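Local structure of 2-aminomuconic 6-semialdehyde dehydrogenase (Pseudomonas sp., 7BZV) at residues 34-48 and 204-218. The protein catalyses the NAD+-dependent oxidation of 2-aminomuconic 6-semialdehyde in the meta-cleavage pathway of 2-aminophenol breakdown as a tetramer, an assembly required for NAD+ binding. Residues are numbered along the deposited sequence; the frame is centred on the assembly and turned at random.
Sequences VHEADRDLVDAAVKA and NLVHGFGPNSAGEFI
Arg-39 bends over the ring of Phe-217. Its CB sits above the ring centre, 4.0 Å from the centroid in a CH-pi contact; CG runs anti to the backbone N (chi1 -163°), and the bend at chi3 brings the guanidinium down on the CD1-CE1 side of the ring. NE comes near Phe-217 CD1, and Arg-39 CZ lies 3.5 Å from Phe-217 CE1, which sits over the guanidinium face, the two planes 48° apart. Arg-39 NH1 lies by Phe-217 CE1 (3.5 Å); NH2 comes near Phe-217 CD1 and ends in a long salt bridge to Glu-216 OE2 (3.6 Å). In the aldehyde dehydrogenase fold this joins helix 39-52 to the strand 203-205 and helix 214-220 unit of the probable NAD-binding Rossmann-like domain. One helical turn on, Val-42 CG1 touches Phe-217 CB and Ile-218 CG1, and its CG2 meets Val-206 CG1 at 4.0 Å. A serine in place of Phe-217 would probably open a gap beneath Arg-39 CB and leave its guanidinium without the ring it lies on. Ahead of both helices, Ala-37 N donates to His-207 O (3.0 Å), and Ser-213 OG is modelled 2.4 Å from Glu-36 OE2, a donated bond whose shortness is doubtful.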
ATOM      1  N   VAL B  34     -45.006   1.996 -13.657  1.00 43.20           N
ATOM      2  CA  VAL B  34     -43.683   1.487 -13.977  1.00 54.85           C
ATOM      3  C   VAL B  34     -43.815   0.397 -15.023  1.00 53.78           C
ATOM      4  O   VAL B  34     -44.686  -0.469 -14.909  1.00 47.29           O
ATOM      5  CB  VAL B  34     -43.012   0.929 -12.712  1.00 39.43           C
ATOM      6  CG1 VAL B  34     -41.500   0.672 -12.944  1.00 48.55           C
ATOM      7  CG2 VAL B  34     -43.271   1.869 -11.556  1.00 46.33           C
ATOM      8  N   HIS B  35     -42.910   0.406 -16.007  1.00 49.53           N
ATOM      9  CA  HIS B  35     -42.987  -0.481 -17.160  1.00 45.14           C
ATOM     10  C   HIS B  35     -42.065  -1.667 -16.954  1.00 49.04           C
ATOM     11  O   HIS B  35     -40.838  -1.510 -16.928  1.00 52.87           O
ATOM     12  CB  HIS B  35     -42.626   0.272 -18.429  1.00 46.25           C
ATOM     13  CG  HIS B  35     -43.548   1.414 -18.723  1.00 57.70           C
ATOM     14  ND1 HIS B  35     -44.352   1.456 -19.844  1.00 59.09           N
ATOM     15  CD2 HIS B  35     -43.810   2.544 -18.030  1.00 49.96           C
ATOM     16  CE1 HIS B  35     -45.053   2.576 -19.838  1.00 57.31           C
ATOM     17  NE2 HIS B  35     -44.745   3.253 -18.747  1.00 55.85           N
ATOM     18  N   GLU B  36     -42.659  -2.853 -16.838  1.00 46.04           N
ATOM     19  CA  GLU B  36     -41.911  -4.047 -16.487  1.00 54.40           C
ATOM     20  C   GLU B  36     -41.185  -4.604 -17.702  1.00 57.42           C
ATOM     21  O   GLU B  36     -41.711  -4.600 -18.814  1.00 58.83           O
ATOM     22  CB  GLU B  36     -42.844  -5.103 -15.894  1.00 51.14           C
ATOM     23  CG  GLU B  36     -42.114  -6.342 -15.374  1.00 67.86           C
ATOM     24  CD  GLU B  36     -43.011  -7.309 -14.616  1.00 62.59           C
ATOM     25  OE1 GLU B  36     -44.206  -7.008 -14.458  1.00 52.98           O
ATOM     26  OE2 GLU B  36     -42.506  -8.372 -14.176  1.00 62.47           O
ATOM     27  N   ALA B  37     -39.973  -5.099 -17.473  1.00 55.93           N
ATOM     28  CA  ALA B  37     -39.116  -5.631 -18.522  1.00 59.90           C
ATOM     29  C   ALA B  37     -39.227  -7.147 -18.555  1.00 66.67           C
ATOM     30  O   ALA B  37     -39.135  -7.802 -17.508  1.00 51.29           O
ATOM     31  CB  ALA B  37     -37.662  -5.224 -18.283  1.00 52.80           C
ATOM     32  N   ASP B  38     -39.403  -7.704 -19.757  1.00 61.74           N
ATOM     33  CA  ASP B  38     -39.492  -9.150 -19.922  1.00 57.89           C
ATOM     34  C   ASP B  38     -38.097  -9.751 -20.074  1.00 54.80           C
ATOM     35  O   ASP B  38     -37.090  -9.043 -20.132  1.00 52.59           O
ATOM     36  CB  ASP B  38     -40.356  -9.517 -21.134  1.00 58.65           C
ATOM     37  CG  ASP B  38     -39.991  -8.724 -22.368  1.00 67.64           C
ATOM     38  OD1 ASP B  38     -38.784  -8.640 -22.686  1.00 69.68           O
ATOM     39  OD2 ASP B  38     -40.915  -8.191 -23.029  1.00 78.78           O
ATOM     40  N   ARG B  39     -38.042 -11.084 -20.133  1.00 62.80           N
ATOM     41  CA  ARG B  39     -36.762 -11.757 -20.332  1.00 56.74           C
ATOM     42  C   ARG B  39     -36.038 -11.217 -21.556  1.00 55.97           C
ATOM     43  O   ARG B  39     -34.802 -11.109 -21.554  1.00 49.43           O
ATOM     44  CB  ARG B  39     -36.978 -13.268 -20.470  1.00 59.24           C
ATOM     45  CG  ARG B  39     -35.716 -14.097 -20.283  1.00 75.91           C
ATOM     46  CD  ARG B  39     -36.024 -15.578 -20.117  1.00 84.38           C
ATOM     47  NE  ARG B  39     -35.605 -16.062 -18.809  1.00 87.31           N
ATOM     48  CZ  ARG B  39     -36.434 -16.546 -17.895  1.00 84.44           C
ATOM     49  NH1 ARG B  39     -37.737 -16.632 -18.161  1.00 83.91           N
ATOM     50  NH2 ARG B  39     -35.963 -16.954 -16.715  1.00 61.60           N
ATOM     51  N   ASP B  40     -36.795 -10.858 -22.597  1.00 62.15           N
ATOM     52  CA  ASP B  40     -36.205 -10.426 -23.860  1.00 71.55           C
ATOM     53  C   ASP B  40     -35.448  -9.117 -23.698  1.00 51.27           C
ATOM     54  O   ASP B  40     -34.349  -8.948 -24.242  1.00 46.31           O
ATOM     55  CB  ASP B  40     -37.294 -10.240 -24.923  1.00 80.86           C
ATOM     56  CG  ASP B  40     -37.695 -11.530 -25.592  1.00 83.57           C
ATOM     57  OD1 ASP B  40     -37.036 -12.562 -25.353  1.00 63.67           O
ATOM     58  OD2 ASP B  40     -38.677 -11.502 -26.365  1.00 98.73           O
ATOM     59  N   LEU B  41     -36.053  -8.160 -22.994  1.00 44.10           N
ATOM     60  CA  LEU B  41     -35.438  -6.848 -22.861  1.00 52.23           C
ATOM     61  C   LEU B  41     -34.185  -6.929 -22.001  1.00 42.42           C
ATOM     62  O   LEU B  41     -33.178  -6.274 -22.288  1.00 50.28           O
ATOM     63  CB  LEU B  41     -36.446  -5.860 -22.280  1.00 47.82           C
ATOM     64  CG  LEU B  41     -36.004  -4.394 -22.384  1.00 51.24           C
ATOM     65  CD1 LEU B  41     -35.566  -4.017 -23.782  1.00 47.98           C
ATOM     66  CD2 LEU B  41     -37.106  -3.443 -21.907  1.00 48.34           C
ATOM     67  N   VAL B  42     -34.224  -7.744 -20.949  1.00 40.82           N
ATOM     68  CA  VAL B  42     -33.031  -7.954 -20.141  1.00 43.42           C
ATOM     69  C   VAL B  42     -31.918  -8.538 -21.001  1.00 46.59           C
ATOM     70  O   VAL B  42     -30.761  -8.108 -20.937  1.00 40.37           O
ATOM     71  CB  VAL B  42     -33.348  -8.855 -18.938  1.00 52.62           C
ATOM     72  CG1 VAL B  42     -32.054  -9.303 -18.261  1.00 66.10           C
ATOM     73  CG2 VAL B  42     -34.255  -8.112 -17.960  1.00 40.12           C
ATOM     74  N   ASP B  43     -32.252  -9.540 -21.814  1.00 48.94           N
ATOM     75  CA  ASP B  43     -31.307 -10.027 -22.807  1.00 52.99           C
ATOM     76  C   ASP B  43     -30.799  -8.877 -23.665  1.00 46.77           C
ATOM     77  O   ASP B  43     -29.595  -8.767 -23.916  1.00 46.01           O
ATOM     78  CB  ASP B  43     -31.976 -11.095 -23.674  1.00 78.30           C
ATOM     79  CG  ASP B  43     -31.064 -12.270 -23.966  1.00104.73           C
ATOM     80  OD1 ASP B  43     -29.999 -12.059 -24.584  1.00 96.66           O
ATOM     81  OD2 ASP B  43     -31.415 -13.408 -23.579  1.00127.55           O
ATOM     82  N   ALA B  44     -31.708  -8.009 -24.134  1.00 35.41           N
ATOM     83  CA  ALA B  44     -31.285  -6.862 -24.939  1.00 40.88           C
ATOM     84  C   ALA B  44     -30.330  -5.969 -24.158  1.00 48.34           C
ATOM     85  O   ALA B  44     -29.310  -5.509 -24.692  1.00 40.21           O
ATOM     86  CB  ALA B  44     -32.507  -6.071 -25.407  1.00 41.48           C
ATOM     87  N   ALA B  45     -30.618  -5.753 -22.876  1.00 48.31           N
ATOM     88  CA  ALA B  45     -29.739  -4.923 -22.062  1.00 43.30           C
ATOM     89  C   ALA B  45     -28.354  -5.545 -21.934  1.00 41.57           C
ATOM     90  O   ALA B  45     -27.338  -4.848 -22.053  1.00 40.27           O
ATOM     91  CB  ALA B  45     -30.377  -4.705 -20.691  1.00 38.08           C
ATOM     92  N   VAL B  46     -28.283  -6.854 -21.672  1.00 33.98           N
ATOM     93  CA  VAL B  46     -26.970  -7.465 -21.484  1.00 46.52           C
ATOM     94  C   VAL B  46     -26.164  -7.374 -22.772  1.00 48.84           C
ATOM     95  O   VAL B  46     -24.943  -7.134 -22.762  1.00 35.66           O
ATOM     96  CB  VAL B  46     -27.119  -8.920 -20.993  1.00 46.80           C
ATOM     97  CG1 VAL B  46     -25.761  -9.622 -21.042  1.00 65.15           C
ATOM     98  CG2 VAL B  46     -27.698  -8.985 -19.538  1.00 41.90           C
ATOM     99  N   LYS B  47     -26.833  -7.583 -23.904  1.00 46.81           N
ATOM    100  CA  LYS B  47     -26.134  -7.561 -25.176  1.00 42.91           C
ATOM    101  C   LYS B  47     -25.716  -6.148 -25.537  1.00 30.24           C
ATOM    102  O   LYS B  47     -24.605  -5.939 -26.030  1.00 40.04           O
ATOM    103  CB  LYS B  47     -27.026  -8.204 -26.249  1.00 52.22           C
ATOM    104  CG  LYS B  47     -27.279  -9.708 -25.974  1.00 75.32           C
ATOM    105  CD  LYS B  47     -25.958 -10.537 -25.832  1.00 90.92           C
ATOM    106  CE  LYS B  47     -24.810 -10.017 -26.742  1.00 99.08           C
ATOM    107  NZ  LYS B  47     -23.435 -10.487 -26.312  1.00 98.44           N
ATOM    108  N   ALA B  48     -26.576  -5.159 -25.256  1.00 37.58           N
ATOM    109  CA  ALA B  48     -26.168  -3.772 -25.424  1.00 49.26           C
ATOM    110  C   ALA B  48     -24.959  -3.418 -24.544  1.00 44.43           C
ATOM    111  O   ALA B  48     -24.105  -2.630 -24.957  1.00 35.39           O
ATOM    112  CB  ALA B  48     -27.336  -2.840 -25.118  1.00 42.29           C
ATOM    113  N   ASN B 204     -27.884   0.657 -18.278  1.00 31.65           N
ATOM    114  CA  ASN B 204     -29.183   0.128 -18.675  1.00 35.95           C
ATOM    115  C   ASN B 204     -30.050  -0.113 -17.451  1.00 33.71           C
ATOM    116  O   ASN B 204     -29.570  -0.590 -16.415  1.00 35.73           O
ATOM    117  CB  ASN B 204     -29.022  -1.176 -19.434  1.00 34.43           C
ATOM    118  CG  ASN B 204     -28.194  -1.026 -20.675  1.00 45.71           C
ATOM    119  OD1 ASN B 204     -28.638  -0.463 -21.676  1.00 43.16           O
ATOM    120  ND2 ASN B 204     -26.958  -1.509 -20.611  1.00 46.20           N
ATOM    121  N   LEU B 205     -31.327   0.231 -17.573  1.00 34.34           N
ATOM    122  CA  LEU B 205     -32.278   0.173 -16.472  1.00 34.93           C
ATOM    123  C   LEU B 205     -33.442  -0.707 -16.898  1.00 42.31           C
ATOM    124  O   LEU B 205     -34.116  -0.406 -17.892  1.00 40.28           O
ATOM    125  CB  LEU B 205     -32.784   1.570 -16.096  1.00 30.22           C
ATOM    126  CG  LEU B 205     -33.959   1.703 -15.103  1.00 34.57           C
ATOM    127  CD1 LEU B 205     -33.554   1.285 -13.745  1.00 34.12           C
ATOM    128  CD2 LEU B 205     -34.432   3.127 -15.108  1.00 36.40           C
ATOM    129  N   VAL B 206     -33.662  -1.792 -16.158  1.00 33.15           N
ATOM    130  CA  VAL B 206     -34.818  -2.663 -16.349  1.00 41.31           C
ATOM    131  C   VAL B 206     -35.623  -2.698 -15.062  1.00 47.37           C
ATOM    132  O   VAL B 206     -35.066  -2.932 -13.985  1.00 42.04           O
ATOM    133  CB  VAL B 206     -34.402  -4.088 -16.747  1.00 34.64           C
ATOM    134  CG1 VAL B 206     -33.903  -4.085 -18.195  1.00 46.31           C
ATOM    135  CG2 VAL B 206     -33.350  -4.638 -15.813  1.00 46.48           C
ATOM    136  N   HIS B 207     -36.937  -2.537 -15.180  1.00 38.08           N
ATOM    137  CA  HIS B 207     -37.814  -2.561 -14.020  1.00 48.12           C
ATOM    138  C   HIS B 207     -38.494  -3.920 -13.830  1.00 60.10           C
ATOM    139  O   HIS B 207     -38.683  -4.702 -14.772  1.00 44.96           O
ATOM    140  CB  HIS B 207     -38.883  -1.484 -14.141  1.00 38.12           C
ATOM    141  CG  HIS B 207     -38.378  -0.101 -13.902  1.00 39.51           C
ATOM    142  ND1 HIS B 207     -37.911   0.317 -12.673  1.00 42.08           N
ATOM    143  CD2 HIS B 207     -38.265   0.966 -14.729  1.00 44.69           C
ATOM    144  CE1 HIS B 207     -37.541   1.584 -12.753  1.00 43.38           C
ATOM    145  NE2 HIS B 207     -37.744   2.000 -13.990  1.00 44.51           N
ATOM    146  N   GLY B 208     -38.848  -4.200 -12.588  1.00 43.06           N
ATOM    147  CA  GLY B 208     -39.760  -5.292 -12.306  1.00 56.80           C
ATOM    148  C   GLY B 208     -39.597  -5.805 -10.890  1.00 60.87           C
ATOM    149  O   GLY B 208     -39.200  -5.066  -9.989  1.00 49.12           O
ATOM    150  N   PHE B 209     -39.884  -7.091 -10.740  1.00 71.16           N
ATOM    151  CA  PHE B 209     -39.840  -7.798  -9.474  1.00 69.52           C
ATOM    152  C   PHE B 209     -38.636  -8.734  -9.463  1.00 70.20           C
ATOM    153  O   PHE B 209     -37.729  -8.624 -10.295  1.00 71.78           O
ATOM    154  CB  PHE B 209     -41.175  -8.519  -9.266  1.00 57.38           C
ATOM    155  CG  PHE B 209     -42.361  -7.630  -9.469  1.00 48.86           C
ATOM    156  CD1 PHE B 209     -42.865  -7.390 -10.741  1.00 50.74           C
ATOM    157  CD2 PHE B 209     -42.962  -7.008  -8.383  1.00 54.76           C
ATOM    158  CE1 PHE B 209     -43.962  -6.554 -10.929  1.00 49.71           C
ATOM    159  CE2 PHE B 209     -44.055  -6.174  -8.562  1.00 56.44           C
ATOM    160  CZ  PHE B 209     -44.551  -5.943  -9.834  1.00 56.39           C
ATOM    161  N   GLY B 210     -38.615  -9.647  -8.499  1.00 65.69           N
ATOM    162  CA  GLY B 210     -37.528 -10.586  -8.382  1.00 84.96           C
ATOM    163  C   GLY B 210     -37.825 -11.899  -9.074  1.00 83.14           C
ATOM    164  O   GLY B 210     -37.380 -12.152 -10.204  1.00 47.67           O
ATOM    165  N   PRO B 211     -38.593 -12.762  -8.401  1.00 83.11           N
ATOM    166  CA  PRO B 211     -38.936 -14.061  -8.993  1.00 59.57           C
ATOM    167  C   PRO B 211     -39.770 -13.877 -10.248  1.00 59.68           C
ATOM    168  O   PRO B 211     -40.685 -13.049 -10.291  1.00 54.55           O
ATOM    169  CB  PRO B 211     -39.733 -14.759  -7.885  1.00 67.85           C
ATOM    170  CG  PRO B 211     -40.362 -13.613  -7.111  1.00 72.61           C
ATOM    171  CD  PRO B 211     -39.308 -12.521  -7.133  1.00 84.57           C
ATOM    172  N   ASN B 212     -39.431 -14.653 -11.277  1.00 60.06           N
ATOM    173  CA  ASN B 212     -40.149 -14.634 -12.552  1.00 73.01           C
ATOM    174  C   ASN B 212     -40.225 -13.227 -13.132  1.00 75.01           C
ATOM    175  O   ASN B 212     -41.211 -12.873 -13.791  1.00 49.29           O
ATOM    176  CB  ASN B 212     -41.560 -15.224 -12.413  1.00 90.21           C
ATOM    177  CG  ASN B 212     -41.556 -16.646 -11.861  1.00 88.01           C
ATOM    178  OD1 ASN B 212     -41.130 -17.585 -12.536  1.00 76.98           O
ATOM    179  ND2 ASN B 212     -42.034 -16.808 -10.635  1.00 79.95           N
ATOM    180  N   SER B 213     -39.185 -12.428 -12.899  1.00 81.90           N
ATOM    181  CA  SER B 213     -39.108 -11.088 -13.480  1.00 60.06           C
ATOM    182  C   SER B 213     -37.645 -10.639 -13.592  1.00 56.16           C
ATOM    183  O   SER B 213     -36.709 -11.448 -13.528  1.00 46.41           O
ATOM    184  CB  SER B 213     -39.936 -10.087 -12.646  1.00 51.51           C
ATOM    185  OG  SER B 213     -40.306  -8.944 -13.406  1.00 63.38           O
ATOM    186  N   ALA B 214     -37.458  -9.323 -13.742  1.00 44.07           N
ATOM    187  CA  ALA B 214     -36.181  -8.797 -14.218  1.00 43.18           C
ATOM    188  C   ALA B 214     -35.032  -9.248 -13.340  1.00 40.54           C
ATOM    189  O   ALA B 214     -33.965  -9.607 -13.846  1.00 42.79           O
ATOM    190  CB  ALA B 214     -36.219  -7.273 -14.286  1.00 47.98           C
ATOM    191  N   GLY B 215     -35.228  -9.251 -12.020  1.00 47.36           N
ATOM    192  CA  GLY B 215     -34.143  -9.645 -11.131  1.00 59.32           C
ATOM    193  C   GLY B 215     -33.654 -11.065 -11.377  1.00 59.77           C
ATOM    194  O   GLY B 215     -32.446 -11.321 -11.451  1.00 46.03           O
ATOM    195  N   GLU B 216     -34.586 -12.018 -11.449  1.00 67.49           N
ATOM    196  CA  GLU B 216     -34.222 -13.397 -11.762  1.00 66.02           C
ATOM    197  C   GLU B 216     -33.568 -13.483 -13.134  1.00 51.70           C
ATOM    198  O   GLU B 216     -32.579 -14.212 -13.318  1.00 43.22           O
ATOM    199  CB  GLU B 216     -35.473 -14.277 -11.695  1.00 80.49           C
ATOM    200  CG  GLU B 216     -35.304 -15.726 -12.129  1.00 83.46           C
ATOM    201  CD  GLU B 216     -36.645 -16.470 -12.202  1.00 71.15           C
ATOM    202  OE1 GLU B 216     -37.289 -16.642 -11.144  1.00 63.61           O
ATOM    203  OE2 GLU B 216     -37.061 -16.865 -13.317  1.00 56.92           O
ATOM    204  N   PHE B 217     -34.102 -12.739 -14.111  1.00 43.67           N
ATOM    205  CA  PHE B 217     -33.526 -12.755 -15.452  1.00 46.91           C
ATOM    206  C   PHE B 217     -32.070 -12.329 -15.417  1.00 49.37           C
ATOM    207  O   PHE B 217     -31.204 -12.998 -15.995  1.00 47.48           O
ATOM    208  CB  PHE B 217     -34.303 -11.844 -16.394  1.00 44.69           C
ATOM    209  CG  PHE B 217     -35.752 -12.168 -16.483  1.00 42.80           C
ATOM    210  CD1 PHE B 217     -36.222 -13.414 -16.097  1.00 58.03           C
ATOM    211  CD2 PHE B 217     -36.656 -11.225 -16.933  1.00 46.37           C
ATOM    212  CE1 PHE B 217     -37.575 -13.716 -16.151  1.00 57.24           C
ATOM    213  CE2 PHE B 217     -38.012 -11.530 -17.008  1.00 46.87           C
ATOM    214  CZ  PHE B 217     -38.472 -12.772 -16.606  1.00 45.19           C
ATOM    215  N   ILE B 218     -31.776 -11.221 -14.728  1.00 32.79           N
ATOM    216  CA  ILE B 218     -30.395 -10.761 -14.675  1.00 32.85           C
ATOM    217  C   ILE B 218     -29.521 -11.835 -14.052  1.00 43.47           C
ATOM    218  O   ILE B 218     -28.473 -12.194 -14.594  1.00 42.54           O
ATOM    219  CB  ILE B 218     -30.286  -9.439 -13.897  1.00 35.55           C
ATOM    220  CG1 ILE B 218     -30.922  -8.275 -14.651  1.00 36.81           C
ATOM    221  CG2 ILE B 218     -28.833  -9.151 -13.616  1.00 35.47           C
ATOM    222  CD1 ILE B 218     -31.055  -7.016 -13.774  1.00 40.16           C
TER